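Local coordinates for protein 433aa long hypothetical phosphoribosylglycinamide formyl transferase (PDB 2DWC) that is an ATP-grasp family protein of the PurT type that binds adenosine-5'-diphosphate and forms a two-chain assembly, at residues Ala35-Ala38 and Gln39-Val43; Lys71-Leu74 and Trp75-Glu79; Ile251-Lys254 and Ala255-Glu258. One frame throughout, in Å; residues are numbered along the deposited sequence.

Interaction 1. Residues Ala35-Ala38 and Gln39-Val43; sequences AIEA and QRLGV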
loop_
_atom_site.group_PDB
_atom_site.type_symbol
_atom_site.label_atom_id
_atom_site.label_comp_id
_atom_site.label_asym_id
_atom_site.label_seq_id
_atom_site.Cartn_x
_atom_site.Cartn_y
_atom_site.Cartn_z
ATOM N N ALA B 35 8.043 3.368 4.441
ATOM C CA ALA B 35 7.827 4.707 3.915
ATOM C C ALA B 35 6.438 4.851 3.319
ATOM O O ALA B 35 5.810 5.917 3.418
ATOM C CB ALA B 35 8.921 5.040 2.836
ATOM N N ILE B 36 5.974 3.809 2.638
ATOM C CA ILE B 36 4.632 3.863 2.038
ATOM C C ILE B 36 3.556 3.972 3.125
ATOM O O ILE B 36 2.614 4.759 2.994
ATOM C CB ILE B 36 4.422 2.600 1.127
ATOM C CG1 ILE B 36 5.166 2.819 -0.184
ATOM C CG2 ILE B 36 2.931 2.436 0.766
ATOM C CD1 ILE B 36 5.234 1.573 -1.043
ATOM N N GLU B 37 3.667 3.212 4.210
ATOM C CA GLU B 37 2.622 3.409 5.258
ATOM C C GLU B 37 2.733 4.789 5.894
ATOM O O GLU B 37 1.712 5.451 6.196
ATOM C CB GLU B 37 2.762 2.356 6.334
ATOM C CG GLU B 37 1.662 2.501 7.421
ATOM C CD GLU B 37 0.222 2.291 6.883
ATOM O OE1 GLU B 37 0.003 1.619 5.818
ATOM O OE2 GLU B 37 -0.690 2.787 7.566
ATOM N N ALA B 38 3.965 5.254 6.064
ATOM C CA ALA B 38 4.129 6.618 6.639
ATOM C C ALA B 38 3.453 7.640 5.721
ATOM O O ALA B 38 2.708 8.508 6.164
ATOM C CB ALA B 38 5.624 6.942 6.784
ATOM N N GLN B 39 3.718 7.555 4.413
ATOM C CA GLN B 39 3.040 8.477 3.480
ATOM C C GLN B 39 1.544 8.350 3.576
ATOM O O GLN B 39 0.827 9.335 3.479
ATOM C CB GLN B 39 3.434 8.210 2.032
ATOM C CG GLN B 39 4.903 8.618 1.790
ATOM C CD GLN B 39 5.056 10.083 1.394
ATOM O OE1 GLN B 39 4.188 10.913 1.632
ATOM N NE2 GLN B 39 6.183 10.401 0.768
ATOM N N ARG B 40 1.051 7.136 3.737
ATOM C CA ARG B 40 -0.376 6.931 3.871
ATOM C C ARG B 40 -1.001 7.535 5.138
ATOM O O ARG B 40 -2.221 7.722 5.178
ATOM C CB ARG B 40 -0.692 5.442 3.777
ATOM C CG ARG B 40 -0.769 4.965 2.326
ATOM C CD ARG B 40 -0.907 3.460 2.285
ATOM N NE ARG B 40 -1.351 3.019 0.937
ATOM C CZ ARG B 40 -1.394 1.741 0.590
ATOM N NH1 ARG B 40 -0.994 0.787 1.452
ATOM N NH2 ARG B 40 -1.928 1.409 -0.574
ATOM N N LEU B 41 -0.161 7.895 6.117
ATOM C CA LEU B 41 -0.614 8.524 7.362
ATOM C C LEU B 41 -0.170 10.006 7.391
ATOM O O LEU B 41 -0.301 10.678 8.411
ATOM C CB LEU B 41 -0.017 7.788 8.556
ATOM C CG LEU B 41 -0.526 6.374 8.792
ATOM C CD1 LEU B 41 0.195 5.738 9.962
ATOM C CD2 LEU B 41 -2.017 6.457 9.105
ATOM N N GLY B 42 0.347 10.521 6.267
ATOM C CA GLY B 42 0.794 11.895 6.257
ATOM C C GLY B 42 2.026 12.155 7.126
ATOM O O GLY B 42 2.224 13.286 7.584
ATOM N N VAL B 43 2.840 11.124 7.350
ATOM C CA VAL B 43 4.054 11.247 8.155
ATOM C C VAL B 43 5.244 11.517 7.217
ATOM O O VAL B 43 5.368 10.887 6.161
ATOM C CB VAL B 43 4.292 9.982 8.979
ATOM C CG1 VAL B 43 5.684 10.036 9.678
ATOM C CG2 VAL B 43 3.170 9.919 10.099
HETATM O O HOH W 1 0.996 0.766 3.664
#

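Interaction 2. Residues Lys71-Leu74 and Trp75-Glu79; sequences KDFL and WSVVE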
loop_
_atom_site.group_PDB
_atom_site.type_symbol
_atom_site.label_atom_id
_atom_site.label_comp_id
_atom_site.label_asym_id
_atom_site.label_seq_id
_atom_site.Cartn_x
_atom_site.Cartn_y
_atom_site.Cartn_z
ATOM N N LYS B 71 29.989 7.655 11.772
ATOM C CA LYS B 71 29.198 8.328 12.810
ATOM C C LYS B 71 28.926 9.811 12.550
ATOM O O LYS B 71 27.859 10.319 12.878
ATOM C CB LYS B 71 29.911 8.184 14.159
ATOM C CG LYS B 71 29.267 8.952 15.240
ATOM C CD LYS B 71 29.850 8.496 16.604
ATOM C CE LYS B 71 31.266 9.020 16.799
ATOM N NZ LYS B 71 31.850 8.550 18.141
ATOM N N ASP B 72 29.914 10.528 12.002
ATOM C CA ASP B 72 29.763 11.968 11.742
ATOM C C ASP B 72 28.679 12.235 10.672
ATOM O O ASP B 72 27.953 13.255 10.759
ATOM C CB ASP B 72 31.045 12.570 11.128
ATOM C CG ASP B 72 32.149 12.870 12.117
ATOM O OD1 ASP B 72 32.011 12.597 13.339
ATOM O OD2 ASP B 72 33.187 13.409 11.602
ATOM N N PHE B 73 28.645 11.384 9.650
ATOM C CA PHE B 73 27.640 11.517 8.589
ATOM C C PHE B 73 26.247 11.370 9.211
ATOM O O PHE B 73 25.360 12.211 9.007
ATOM C CB PHE B 73 27.855 10.454 7.490
ATOM C CG PHE B 73 26.659 10.270 6.597
ATOM C CD1 PHE B 73 26.127 11.349 5.912
ATOM C CD2 PHE B 73 26.064 9.021 6.461
ATOM C CE1 PHE B 73 24.989 11.185 5.076
ATOM C CE2 PHE B 73 24.943 8.824 5.642
ATOM C CZ PHE B 73 24.390 9.931 4.934
ATOM N N LEU B 74 26.059 10.299 9.973
ATOM C CA LEU B 74 24.767 10.059 10.601
ATOM C C LEU B 74 24.394 11.179 11.560
ATOM O O LEU B 74 23.223 11.605 11.601
ATOM C CB LEU B 74 24.751 8.688 11.324
ATOM C CG LEU B 74 24.992 7.474 10.395
ATOM C CD1 LEU B 74 24.943 6.186 11.244
ATOM C CD2 LEU B 74 23.929 7.412 9.278
ATOM N N TRP B 75 25.347 11.683 12.339
ATOM C CA TRP B 75 24.991 12.772 13.243
ATOM C C TRP B 75 24.557 14.039 12.475
ATOM O O TRP B 75 23.688 14.797 12.885
ATOM C CB TRP B 75 26.189 13.123 14.144
ATOM C CG TRP B 75 26.011 12.627 15.565
ATOM C CD1 TRP B 75 26.816 11.738 16.227
ATOM C CD2 TRP B 75 24.972 13.005 16.485
ATOM N NE1 TRP B 75 26.344 11.554 17.524
ATOM C CE2 TRP B 75 25.213 12.315 17.699
ATOM C CE3 TRP B 75 23.865 13.862 16.404
ATOM C CZ2 TRP B 75 24.379 12.463 18.819
ATOM C CZ3 TRP B 75 23.033 14.010 17.522
ATOM C CH2 TRP B 75 23.305 13.308 18.713
ATOM N N SER B 76 25.202 14.285 11.343
ATOM C CA SER B 76 24.858 15.475 10.581
ATOM C C SER B 76 23.401 15.350 10.136
ATOM O O SER B 76 22.605 16.284 10.226
ATOM C CB SER B 76 25.798 15.604 9.347
ATOM O OG SER B 76 25.434 16.741 8.590
ATOM N N VAL B 77 23.027 14.164 9.689
ATOM C CA VAL B 77 21.643 13.975 9.265
ATOM C C VAL B 77 20.678 14.099 10.454
ATOM O O VAL B 77 19.647 14.768 10.372
ATOM C CB VAL B 77 21.472 12.568 8.623
ATOM C CG1 VAL B 77 19.983 12.383 8.219
ATOM C CG2 VAL B 77 22.384 12.462 7.364
ATOM N N VAL B 78 20.995 13.435 11.547
ATOM C CA VAL B 78 20.100 13.494 12.719
ATOM C C VAL B 78 19.973 14.926 13.255
ATOM O O VAL B 78 18.864 15.382 13.558
ATOM C CB VAL B 78 20.583 12.536 13.848
ATOM C CG1 VAL B 78 19.767 12.803 15.166
ATOM C CG2 VAL B 78 20.413 11.054 13.381
ATOM N N GLU B 79 21.074 15.674 13.319
ATOM C CA GLU B 79 20.956 17.026 13.809
ATOM C C GLU B 79 20.136 17.905 12.885
ATOM O O GLU B 79 19.414 18.815 13.326
ATOM C CB GLU B 79 22.335 17.662 14.023
ATOM C CG GLU B 79 22.949 17.321 15.330
ATOM C CD GLU B 79 22.128 17.901 16.514
ATOM O OE1 GLU B 79 21.644 19.056 16.424
ATOM O OE2 GLU B 79 21.986 17.181 17.520
#

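Interaction 3. Residues Ile251-Lys254 and Ala255-Glu258; sequences ISEK and AERE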
loop_
_atom_site.group_PDB
_atom_site.type_symbol
_atom_site.label_atom_id
_atom_site.label_comp_id
_atom_site.label_asym_id
_atom_site.label_seq_id
_atom_site.Cartn_x
_atom_site.Cartn_y
_atom_site.Cartn_z
ATOM N N ILE B 251 2.169 -25.632 11.651
ATOM C CA ILE B 251 2.710 -26.252 12.854
ATOM C C ILE B 251 1.575 -26.519 13.840
ATOM O O ILE B 251 0.486 -25.950 13.720
ATOM C CB ILE B 251 3.793 -25.341 13.531
ATOM C CG1 ILE B 251 3.150 -24.028 14.020
ATOM C CG2 ILE B 251 4.951 -25.112 12.549
ATOM C CD1 ILE B 251 4.122 -23.104 14.802
ATOM N N SER B 252 1.827 -27.387 14.821
ATOM C CA SER B 252 0.797 -27.716 15.797
ATOM C C SER B 252 0.419 -26.540 16.657
ATOM O O SER B 252 1.188 -25.575 16.815
ATOM C CB SER B 252 1.245 -28.860 16.714
ATOM O OG SER B 252 2.375 -28.474 17.486
ATOM N N GLU B 253 -0.777 -26.629 17.221
ATOM C CA GLU B 253 -1.289 -25.602 18.097
ATOM C C GLU B 253 -0.373 -25.516 19.322
ATOM O O GLU B 253 -0.148 -24.428 19.863
ATOM C CB GLU B 253 -2.716 -25.931 18.495
ATOM C CG GLU B 253 -3.534 -24.695 18.722
ATOM C CD GLU B 253 -5.018 -24.962 18.662
ATOM O OE1 GLU B 253 -5.475 -25.589 17.674
ATOM O OE2 GLU B 253 -5.733 -24.532 19.594
ATOM N N LYS B 254 0.170 -26.653 19.755
ATOM C CA LYS B 254 1.094 -26.635 20.896
ATOM C C LYS B 254 2.378 -25.895 20.528
ATOM O O LYS B 254 2.875 -25.069 21.295
ATOM C CB LYS B 254 1.470 -28.053 21.351
ATOM C CG LYS B 254 0.378 -28.713 22.161
ATOM C CD LYS B 254 0.876 -29.937 22.919
ATOM C CE LYS B 254 -0.292 -30.585 23.677
ATOM N NZ LYS B 254 0.161 -31.670 24.604
ATOM N N ALA B 255 2.917 -26.196 19.356
ATOM C CA ALA B 255 4.140 -25.534 18.912
ATOM C C ALA B 255 3.862 -24.037 18.764
ATOM O O ALA B 255 4.698 -23.203 19.118
ATOM C CB ALA B 255 4.606 -26.119 17.579
ATOM N N GLU B 256 2.692 -23.703 18.227
ATOM C CA GLU B 256 2.334 -22.302 18.022
ATOM C C GLU B 256 2.345 -21.539 19.337
ATOM O O GLU B 256 2.880 -20.427 19.429
ATOM C CB GLU B 256 0.957 -22.182 17.359
ATOM C CG GLU B 256 0.509 -20.755 17.127
ATOM C CD GLU B 256 -0.868 -20.677 16.556
ATOM O OE1 GLU B 256 -1.418 -21.745 16.226
ATOM O OE2 GLU B 256 -1.413 -19.563 16.451
ATOM N N ARG B 257 1.770 -22.122 20.382
ATOM C CA ARG B 257 1.778 -21.421 21.657
ATOM C C ARG B 257 3.194 -21.321 22.244
ATOM O O ARG B 257 3.512 -20.367 22.969
ATOM C CB ARG B 257 0.842 -22.106 22.667
ATOM C CG ARG B 257 -0.591 -22.220 22.170
ATOM C CD ARG B 257 -1.591 -22.542 23.288
ATOM N NE ARG B 257 -1.907 -21.337 24.053
ATOM C CZ ARG B 257 -1.413 -21.041 25.256
ATOM N NH1 ARG B 257 -0.570 -21.866 25.875
ATOM N NH2 ARG B 257 -1.741 -19.892 25.828
ATOM N N GLU B 258 4.024 -22.311 21.979
ATOM C CA GLU B 258 5.399 -22.284 22.490
ATOM C C GLU B 258 6.170 -21.187 21.723
ATOM O O GLU B 258 7.054 -20.510 22.276
ATOM C CB GLU B 258 6.055 -23.646 22.273
ATOM C CG GLU B 258 7.489 -23.765 22.727
ATOM C CD GLU B 258 7.644 -23.805 24.263
ATOM O OE1 GLU B 258 8.775 -24.078 24.708
ATOM O OE2 GLU B 258 6.660 -23.558 25.002
HETATM O O HOH W 2 -0.979 -23.813 14.518
#

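Interaction 1. Residues Ala35-Ala38 and Gln39-Val43
Ala38 and Val43 meet at the end of helix 29-40, where the chain leaves its last helical turn. The Ala38 carbonyl is gripped twice, by Leu41 N and by Val43 N at 2.9 Å from Ala38 O; the two donors stand over opposite faces of the carbonyl plane, neither on a lone pair. With Gly42 N bonded to Gln39 O at 3.1 Å, this is a Schellman motif, and Gly42 is its C' residue, with a positive phi of 68°. Apolar contact follows the same wrap: Ala38 CB lies 4.0 Å from Val43 CB.

Among the polar side chains, Glu37 and Arg40 cross at about a right angle. Glu37 has CG anti to the backbone N (chi1 -178°) and then bends at chi2, which brings OE2 to 3.8 Å from Leu41 CG. Its carboxylate and the Arg40 guanidinium are turned 71° apart and do not bond directly; water 1 joins them, donating to Glu37 OE1 and accepting from Arg40 NH1 at 3.0 Å. Ile36 CG2 lies over one face of that guanidinium. Stronger partners belong to the second subunit, whose Arg374 pairs with Glu37 and whose Glu33 pairs with Arg40.

Within the strand 21-25, helix 29-40, strand 44-49 beta-alpha-beta unit, Ala38 packs on Ile22 and Val45, while Leu318 of helix 313-322 touches Glu37 and Ala38.

Interaction 2. Residues Lys71-Leu74 and Trp75-Glu79
Lys71 and Trp75 run side by side, one turn apart at the start of helix 71-81, and point the same way. Lys71 CG packs 3.8 Å from Trp75 CD1, and the backbone repeats the link, Trp75 N bonding to Lys71 O at 2.9 Å. Past CG the lysine chain bends at chi3 (73°). Its NZ makes a salt bridge to Glu100, whose carboxylate also accepts from Trp75 NE1, so one acidic residue holds both polar ends.

Asp72 takes part through its carbonyl, which receives Ser76 N at 3.0 Å.

Phe73 adds a second side-by-side pair. With CG anti to the backbone N (chi1 163°), its ring extends alongside Val77, and CE1 comes to 3.7 Å from Val77 CG2; that methyl also sits 3.4 Å from Phe73 O. This i to i+4 pairing is regular alpha-helix geometry in the Rossmann-like preATP-grasp domain, and the Phe73 and Val77 side chains both touch Tyr64 of strand 62-65 in the parallel sheet.

Leu74 O takes Val78 N at 2.9 Å, a nearly straight bond with an N-H...O angle of 170°. Val78 CG2 lies 3.4 Å from the same Leu74 O. The Leu74 and Val78 side chains both touch Phe101 of helix 95-103, whose ring also meets Trp75 edge-to-face.

Interaction 3. Residues Ile251-Lys254 and Ala255-Glu258
Ser252 meets Ala255 at the first turn of helix 253-270, and this is the close-packed half of the contact. Ser252 OG accepts from Ala255 N at 3.0 Å, a capping bond with an N-H...O angle of 157°. A chi1 of 64° sets the hydroxyl oxygen between the backbone N and the carbonyl carbon, facing the opening turn; there it also comes to 3.2 Å from Ala255 CB. The same OG is also hydrogen-bonded to Asp285. The serine carbonyl works too: Glu256 N bonds to Ser252 O at 2.8 Å. Just ahead of the cap, Ile251 lays its CD1 methyl against the backbone of the next segment, 3.8 Å from Glu256 N and 4.1 Å from Ala255 CB. Both Ile251 and Ala255 rest on Val282 of strand 274-283.

Ser252 is thus the N-cap of a long helix in the ATP-grasp domain, and its side chain accepts a backbone N-H of the first turn, as an N-cap does.

The other side of the turn is looser and faces solvent. Glu253 and Lys254 engage chiefly through their carbonyls, which receive Arg257 N and Glu258 N; Arg257 CG also lies 3.2 Å from Glu253 O. Glu256 has CG anti to the backbone N (chi1 179°) and the rest of its chain extended. Water 2 spans from this side chain back to the loop, donating to Glu256 OE1 and to Ile251 O, each at 2.7 Å. The other carboxylate oxygen, OE2, is held by Tyr260 and by a salt bridge to Lys231.

In the fold
From the N terminus the three contacts come in series, each within one continuous stretch, so none closes a long loop and none nests in or crosses another. Interaction 1 ends helix 29-40 before strand 44-49 and lies beside the second subunit. Interaction 2 opens helix 71-81 in the same preATP-grasp domain; its centre is about 23 Å from that of interaction 1, and both helices touch strand 21-25 of the parallel sheet. Interaction 3 starts helix 253-270 in the ATP-grasp domain, packed on strand 274-283 of the mixed sheet. Its centre is about 44 Å from that of interaction 2, on the opposite side of the chain's centre.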